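Local coordinates for protein ribokinase (Thermotoga maritima, PDB 1VM7) that probably phosphorylates D-ribose at O-5 with ATP and magnesium, giving D-ribose 5-phosphate, as a homodimeric kinase of the PfkB family, at residues G54-E66 / G293-E305. Sequence-based numbering, arbitrary orientation.
Sequences GANQAVTVAKIGE and GAQSSIPAREEVE
Asn56 and Gln295 meet amide to amide with their planes almost perpendicular, 89° apart. NE2 of Gln295 gives its hydrogen to OD1 of Asn56 at 2.9 Å, approaching in the plane of the Asn56 carbonyl. On its other branch, ND2 of Asn56 binds Asp258, the predicted proton acceptor, so Gln295 probably helps fix the rotation of a side chain in the predicted ribose site. One turn on, Ile298 points toward the helix: its CD1 lies 3.6 Å from CG1 of Val59 and also touches OG1 of Thr60, a hydroxyl already turned back onto the carbonyl O of Asn56. Lys63 leaves the helix with CG anti to the backbone N (chi1 -161°) and stays extended past Pro299 O, which brings NZ within 2.6 Å of Ile298 O; a water links the same ammonium to Gln295 O. CD1 of Ile64 packs against Pro299 CG and, on the same side, Val304 CG2, the latter 4.1 Å away. At the helix end, Arg301 bends at chi2 and lays NH1 edge-on against Ile64 O at 2.7 Å, while NE pairs with Glu305 and NH2 with Glu270. A leucine in place of Arg301 would probably leave Ile64 O without this donor and both glutamates without their cationic mate. The loop from Ala294 to Ala300 thus follows one flank of helix 53-65, and helix 301-309 then starts off steeply across its C-terminal end; Ala55 and Ala58 rest on strand 69-75, while Val259 of helix 256-269 and Phe280 of helix 274-288 complete the apolar packing.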
ATOM      1  N   GLY A  54     -12.414   7.433  13.437  1.00 33.40           N
ATOM      2  CA  GLY A  54     -13.413   6.722  14.220  1.00 33.33           C
ATOM      3  C   GLY A  54     -12.770   5.766  15.180  1.00 32.91           C
ATOM      4  O   GLY A  54     -13.052   5.796  16.388  1.00 33.82           O
ATOM      5  N   ALA A  55     -11.910   4.905  14.640  1.00 32.60           N
ATOM      6  CA  ALA A  55     -11.258   3.870  15.433  1.00 32.76           C
ATOM      7  C   ALA A  55     -10.367   4.437  16.497  1.00 32.55           C
ATOM      8  O   ALA A  55     -10.273   3.911  17.605  1.00 32.98           O
ATOM      9  CB  ALA A  55     -10.445   2.957  14.533  1.00 33.24           C
ATOM     10  N   ASN A  56      -9.656   5.499  16.143  1.00 32.49           N
ATOM     11  CA  ASN A  56      -8.782   6.129  17.093  1.00 32.13           C
ATOM     12  C   ASN A  56      -9.581   6.622  18.282  1.00 32.06           C
ATOM     13  O   ASN A  56      -9.148   6.490  19.434  1.00 32.28           O
ATOM     14  CB  ASN A  56      -7.983   7.283  16.479  1.00 31.94           C
ATOM     15  CG  ASN A  56      -7.007   6.835  15.455  1.00 31.54           C
ATOM     16  OD1 ASN A  56      -6.730   5.629  15.305  1.00 32.10           O
ATOM     17  ND2 ASN A  56      -6.469   7.805  14.709  1.00 28.78           N
ATOM     18  N   GLN A  57     -10.765   7.142  18.014  1.00 32.36           N
ATOM     19  CA  GLN A  57     -11.632   7.612  19.087  1.00 32.32           C
ATOM     20  C   GLN A  57     -12.266   6.478  19.876  1.00 31.96           C
ATOM     21  O   GLN A  57     -12.353   6.536  21.096  1.00 32.74           O
ATOM     22  CB  GLN A  57     -12.661   8.576  18.513  1.00 32.24           C
ATOM     23  CG  GLN A  57     -11.997   9.843  18.049  1.00 31.39           C
ATOM     24  CD  GLN A  57     -12.909  10.794  17.350  1.00 30.25           C
ATOM     25  OE1 GLN A  57     -14.126  10.683  17.436  1.00 33.94           O
ATOM     26  NE2 GLN A  57     -12.328  11.745  16.644  1.00 29.04           N
ATOM     27  N   ALA A  58     -12.728   5.444  19.194  1.00 32.81           N
ATOM     28  CA  ALA A  58     -13.269   4.265  19.878  1.00 31.91           C
ATOM     29  C   ALA A  58     -12.215   3.611  20.774  1.00 32.27           C
ATOM     30  O   ALA A  58     -12.487   3.239  21.924  1.00 33.24           O
ATOM     31  CB  ALA A  58     -13.752   3.290  18.896  1.00 31.81           C
ATOM     32  N   VAL A  59     -11.020   3.442  20.241  1.00 32.23           N
ATOM     33  CA  VAL A  59      -9.908   2.843  21.005  1.00 31.93           C
ATOM     34  C   VAL A  59      -9.558   3.722  22.212  1.00 31.66           C
ATOM     35  O   VAL A  59      -9.192   3.213  23.282  1.00 31.23           O
ATOM     36  CB  VAL A  59      -8.663   2.623  20.107  1.00 31.71           C
ATOM     37  CG1 VAL A  59      -7.426   2.209  20.937  1.00 32.78           C
ATOM     38  CG2 VAL A  59      -8.935   1.590  19.066  1.00 29.79           C
ATOM     39  N   THR A  60      -9.670   5.042  22.033  1.00 30.81           N
ATOM     40  CA  THR A  60      -9.485   5.957  23.136  1.00 31.25           C
ATOM     41  C   THR A  60     -10.571   5.725  24.196  1.00 31.22           C
ATOM     42  O   THR A  60     -10.263   5.587  25.374  1.00 30.87           O
ATOM     43  CB  THR A  60      -9.416   7.450  22.652  1.00 31.05           C
ATOM     44  OG1 THR A  60      -8.325   7.606  21.723  1.00 31.41           O
ATOM     45  CG2 THR A  60      -9.204   8.357  23.786  1.00 29.81           C
ATOM     46  N   VAL A  61     -11.823   5.670  23.763  1.00 31.27           N
ATOM     47  CA  VAL A  61     -12.929   5.471  24.667  1.00 31.65           C
ATOM     48  C   VAL A  61     -12.736   4.189  25.475  1.00 31.71           C
ATOM     49  O   VAL A  61     -12.798   4.236  26.710  1.00 31.71           O
ATOM     50  CB  VAL A  61     -14.259   5.491  23.894  1.00 31.95           C
ATOM     51  CG1 VAL A  61     -15.383   4.943  24.759  1.00 32.09           C
ATOM     52  CG2 VAL A  61     -14.565   6.950  23.391  1.00 32.39           C
ATOM     53  N   ALA A  62     -12.436   3.089  24.779  1.00 31.31           N
ATOM     54  CA  ALA A  62     -12.258   1.783  25.381  1.00 31.91           C
ATOM     55  C   ALA A  62     -11.118   1.798  26.377  1.00 32.24           C
ATOM     56  O   ALA A  62     -11.280   1.376  27.525  1.00 31.98           O
ATOM     57  CB  ALA A  62     -12.022   0.707  24.292  1.00 31.77           C
ATOM     58  N   LYS A  63      -9.987   2.364  25.976  1.00 32.89           N
ATOM     59  CA  LYS A  63      -8.790   2.317  26.810  1.00 34.00           C
ATOM     60  C   LYS A  63      -8.861   3.275  27.994  1.00 33.64           C
ATOM     61  O   LYS A  63      -8.447   2.934  29.102  1.00 33.54           O
ATOM     62  CB  LYS A  63      -7.569   2.586  25.932  1.00 35.30           C
ATOM     63  CG  LYS A  63      -6.240   2.131  26.525  1.00 37.71           C
ATOM     64  CD  LYS A  63      -5.138   2.133  25.467  1.00 36.25           C
ATOM     65  CE  LYS A  63      -3.778   1.900  26.151  1.00 40.26           C
ATOM     66  NZ  LYS A  63      -2.662   2.301  25.216  1.00 43.33           N
ATOM     67  N   ILE A  64      -9.437   4.453  27.793  1.00 32.83           N
ATOM     68  CA  ILE A  64      -9.504   5.432  28.873  1.00 32.95           C
ATOM     69  C   ILE A  64     -10.764   5.262  29.715  1.00 32.62           C
ATOM     70  O   ILE A  64     -10.729   5.484  30.928  1.00 32.55           O
ATOM     71  CB  ILE A  64      -9.343   6.843  28.306  1.00 32.77           C
ATOM     72  CG1 ILE A  64      -7.973   6.891  27.588  1.00 33.79           C
ATOM     73  CG2 ILE A  64      -9.472   7.895  29.400  1.00 33.82           C
ATOM     74  CD1 ILE A  64      -7.590   8.221  27.062  1.00 34.91           C
ATOM     75  N   GLY A  65     -11.859   4.865  29.069  1.00 32.50           N
ATOM     76  CA  GLY A  65     -13.122   4.603  29.752  1.00 32.69           C
ATOM     77  C   GLY A  65     -13.158   3.282  30.485  1.00 32.54           C
ATOM     78  O   GLY A  65     -13.884   3.127  31.462  1.00 32.60           O
ATOM     79  N   GLU A  66     -12.398   2.318  29.979  1.00 32.90           N
ATOM     80  CA  GLU A  66     -12.274   0.988  30.581  1.00 33.23           C
ATOM     81  C   GLU A  66     -13.585   0.193  30.609  1.00 32.87           C
ATOM     82  O   GLU A  66     -13.732  -0.763  31.356  1.00 32.29           O
ATOM     83  CB  GLU A  66     -11.646   1.097  31.981  1.00 33.38           C
ATOM     84  CG  GLU A  66     -10.175   1.452  31.925  1.00 34.09           C
ATOM     85  CD  GLU A  66      -9.514   1.481  33.286  1.00 35.78           C
ATOM     86  OE1 GLU A  66     -10.136   1.923  34.292  1.00 37.58           O
ATOM     87  OE2 GLU A  66      -8.334   1.066  33.336  1.00 41.40           O
ATOM     88  N   GLY A 293       3.070   7.699  17.026  1.00 34.95           N
ATOM     89  CA  GLY A 293       2.002   6.901  16.492  1.00 34.10           C
ATOM     90  C   GLY A 293       0.635   7.421  16.806  1.00 34.17           C
ATOM     91  O   GLY A 293       0.476   8.390  17.550  1.00 33.59           O
ATOM     92  N   ALA A 294      -0.344   6.754  16.200  1.00 33.97           N
ATOM     93  CA  ALA A 294      -1.732   7.055  16.387  1.00 34.53           C
ATOM     94  C   ALA A 294      -2.238   6.272  17.599  1.00 34.78           C
ATOM     95  O   ALA A 294      -2.153   6.749  18.728  1.00 35.33           O
ATOM     96  CB  ALA A 294      -2.544   6.727  15.099  1.00 33.94           C
ATOM     97  N   GLN A 295      -2.748   5.069  17.381  1.00 34.78           N
ATOM     98  CA  GLN A 295      -3.373   4.320  18.478  1.00 34.71           C
ATOM     99  C   GLN A 295      -2.363   3.872  19.505  1.00 34.52           C
ATOM    100  O   GLN A 295      -2.669   3.738  20.708  1.00 35.17           O
ATOM    101  CB  GLN A 295      -4.172   3.124  17.967  1.00 34.14           C
ATOM    102  CG  GLN A 295      -5.352   3.565  17.107  1.00 32.10           C
ATOM    103  CD  GLN A 295      -6.153   2.429  16.590  1.00 31.43           C
ATOM    104  OE1 GLN A 295      -5.964   1.276  17.014  1.00 31.26           O
ATOM    105  NE2 GLN A 295      -7.087   2.724  15.654  1.00 29.14           N
ATOM    106  N   SER A 296      -1.144   3.663  19.054  1.00 34.49           N
ATOM    107  CA  SER A 296      -0.087   3.349  19.986  1.00 34.45           C
ATOM    108  C   SER A 296       0.201   4.495  20.992  1.00 33.56           C
ATOM    109  O   SER A 296       0.784   4.237  22.017  1.00 33.92           O
ATOM    110  CB  SER A 296       1.197   2.946  19.241  1.00 34.62           C
ATOM    111  OG  SER A 296       1.794   4.067  18.625  1.00 35.77           O
ATOM    112  N   SER A 297      -0.205   5.733  20.712  1.00 33.03           N
ATOM    113  CA  SER A 297       0.034   6.841  21.648  1.00 33.15           C
ATOM    114  C   SER A 297      -1.032   7.000  22.734  1.00 32.69           C
ATOM    115  O   SER A 297      -0.898   7.860  23.598  1.00 31.98           O
ATOM    116  CB  SER A 297       0.096   8.176  20.903  1.00 32.60           C
ATOM    117  OG  SER A 297      -1.218   8.489  20.438  1.00 35.17           O
ATOM    118  N   ILE A 298      -2.134   6.274  22.608  1.00 33.10           N
ATOM    119  CA  ILE A 298      -3.298   6.494  23.452  1.00 33.09           C
ATOM    120  C   ILE A 298      -2.955   6.072  24.878  1.00 32.88           C
ATOM    121  O   ILE A 298      -2.579   4.932  25.103  1.00 33.38           O
ATOM    122  CB  ILE A 298      -4.519   5.710  22.932  1.00 32.53           C
ATOM    123  CG1 ILE A 298      -4.924   6.278  21.573  1.00 33.66           C
ATOM    124  CG2 ILE A 298      -5.667   5.808  23.934  1.00 33.17           C
ATOM    125  CD1 ILE A 298      -5.939   5.478  20.761  1.00 32.96           C
ATOM    126  N   PRO A 299      -3.021   7.004  25.855  1.00 33.05           N
ATOM    127  CA  PRO A 299      -2.686   6.510  27.159  1.00 33.40           C
ATOM    128  C   PRO A 299      -3.761   5.596  27.804  1.00 33.40           C
ATOM    129  O   PRO A 299      -4.926   5.568  27.426  1.00 33.17           O
ATOM    130  CB  PRO A 299      -2.510   7.794  27.985  1.00 33.37           C
ATOM    131  CG  PRO A 299      -3.433   8.705  27.369  1.00 32.97           C
ATOM    132  CD  PRO A 299      -3.341   8.437  25.909  1.00 32.27           C
ATOM    133  N   ALA A 300      -3.325   4.822  28.769  1.00 34.15           N
ATOM    134  CA  ALA A 300      -4.250   4.071  29.585  1.00 34.73           C
ATOM    135  C   ALA A 300      -4.788   5.018  30.676  1.00 34.92           C
ATOM    136  O   ALA A 300      -4.142   6.012  31.034  1.00 34.72           O
ATOM    137  CB  ALA A 300      -3.550   2.867  30.202  1.00 34.92           C
ATOM    138  N   ARG A 301      -5.984   4.713  31.165  1.00 34.75           N
ATOM    139  CA  ARG A 301      -6.650   5.514  32.169  1.00 34.62           C
ATOM    140  C   ARG A 301      -5.740   5.875  33.352  1.00 34.71           C
ATOM    141  O   ARG A 301      -5.687   7.021  33.767  1.00 34.70           O
ATOM    142  CB  ARG A 301      -7.893   4.774  32.677  1.00 34.51           C
ATOM    143  CG  ARG A 301      -8.689   5.548  33.713  1.00 33.42           C
ATOM    144  CD  ARG A 301      -8.903   7.001  33.282  1.00 32.50           C
ATOM    145  NE  ARG A 301      -9.866   7.635  34.167  1.00 33.39           N
ATOM    146  CZ  ARG A 301     -11.182   7.584  34.022  1.00 32.56           C
ATOM    147  NH1 ARG A 301     -11.725   6.925  33.020  1.00 33.07           N
ATOM    148  NH2 ARG A 301     -11.955   8.203  34.900  1.00 31.90           N
ATOM    149  N   GLU A 302      -5.009   4.898  33.873  1.00 34.60           N
ATOM    150  CA  GLU A 302      -4.076   5.152  34.965  1.00 35.00           C
ATOM    151  C   GLU A 302      -3.031   6.216  34.603  1.00 34.32           C
ATOM    152  O   GLU A 302      -2.671   7.043  35.439  1.00 33.46           O
ATOM    153  CB  GLU A 302      -3.414   3.847  35.460  1.00 35.58           C
ATOM    154  CG  GLU A 302      -2.742   2.994  34.355  1.00 38.47           C
ATOM    155  CD  GLU A 302      -3.597   1.813  33.798  1.00 41.77           C
ATOM    156  OE1 GLU A 302      -4.732   2.043  33.271  1.00 40.96           O
ATOM    157  OE2 GLU A 302      -3.091   0.652  33.857  1.00 42.38           O
ATOM    158  N   GLU A 303      -2.581   6.231  33.350  1.00 33.68           N
ATOM    159  CA  GLU A 303      -1.640   7.249  32.932  1.00 33.52           C
ATOM    160  C   GLU A 303      -2.272   8.639  33.012  1.00 32.86           C
ATOM    161  O   GLU A 303      -1.640   9.541  33.550  1.00 31.93           O
ATOM    162  CB  GLU A 303      -1.049   6.893  31.574  1.00 33.42           C
ATOM    163  CG  GLU A 303      -0.200   5.620  31.712  1.00 35.69           C
ATOM    164  CD  GLU A 303       0.360   5.123  30.410  1.00 38.34           C
ATOM    165  OE1 GLU A 303      -0.440   4.805  29.498  1.00 38.86           O
ATOM    166  OE2 GLU A 303       1.610   5.028  30.317  1.00 40.34           O
ATOM    167  N   VAL A 304      -3.507   8.771  32.519  1.00 32.36           N
ATOM    168  CA  VAL A 304      -4.234  10.042  32.518  1.00 32.71           C
ATOM    169  C   VAL A 304      -4.433  10.524  33.959  1.00 32.66           C
ATOM    170  O   VAL A 304      -4.237  11.692  34.261  1.00 33.17           O
ATOM    171  CB  VAL A 304      -5.604   9.921  31.799  1.00 32.63           C
ATOM    172  CG1 VAL A 304      -6.283  11.298  31.718  1.00 33.21           C
ATOM    173  CG2 VAL A 304      -5.433   9.312  30.370  1.00 32.60           C
ATOM    174  N   GLU A 305      -4.782   9.613  34.855  1.00 32.79           N
ATOM    175  CA  GLU A 305      -4.966   9.959  36.273  1.00 33.16           C
ATOM    176  C   GLU A 305      -3.658  10.384  36.954  1.00 33.34           C
ATOM    177  O   GLU A 305      -3.647  11.322  37.751  1.00 32.86           O
ATOM    178  CB  GLU A 305      -5.592   8.789  37.071  1.00 33.06           C
ATOM    179  CG  GLU A 305      -7.006   8.353  36.610  1.00 34.40           C
ATOM    180  CD  GLU A 305      -8.082   9.387  36.926  1.00 34.30           C
ATOM    181  OE1 GLU A 305      -8.047   9.970  38.011  1.00 37.19           O
ATOM    182  OE2 GLU A 305      -8.973   9.623  36.098  1.00 35.27           O
TER
HETATM  183  O   HOH W   1      -2.510   2.124  22.761  1.00 37.85           O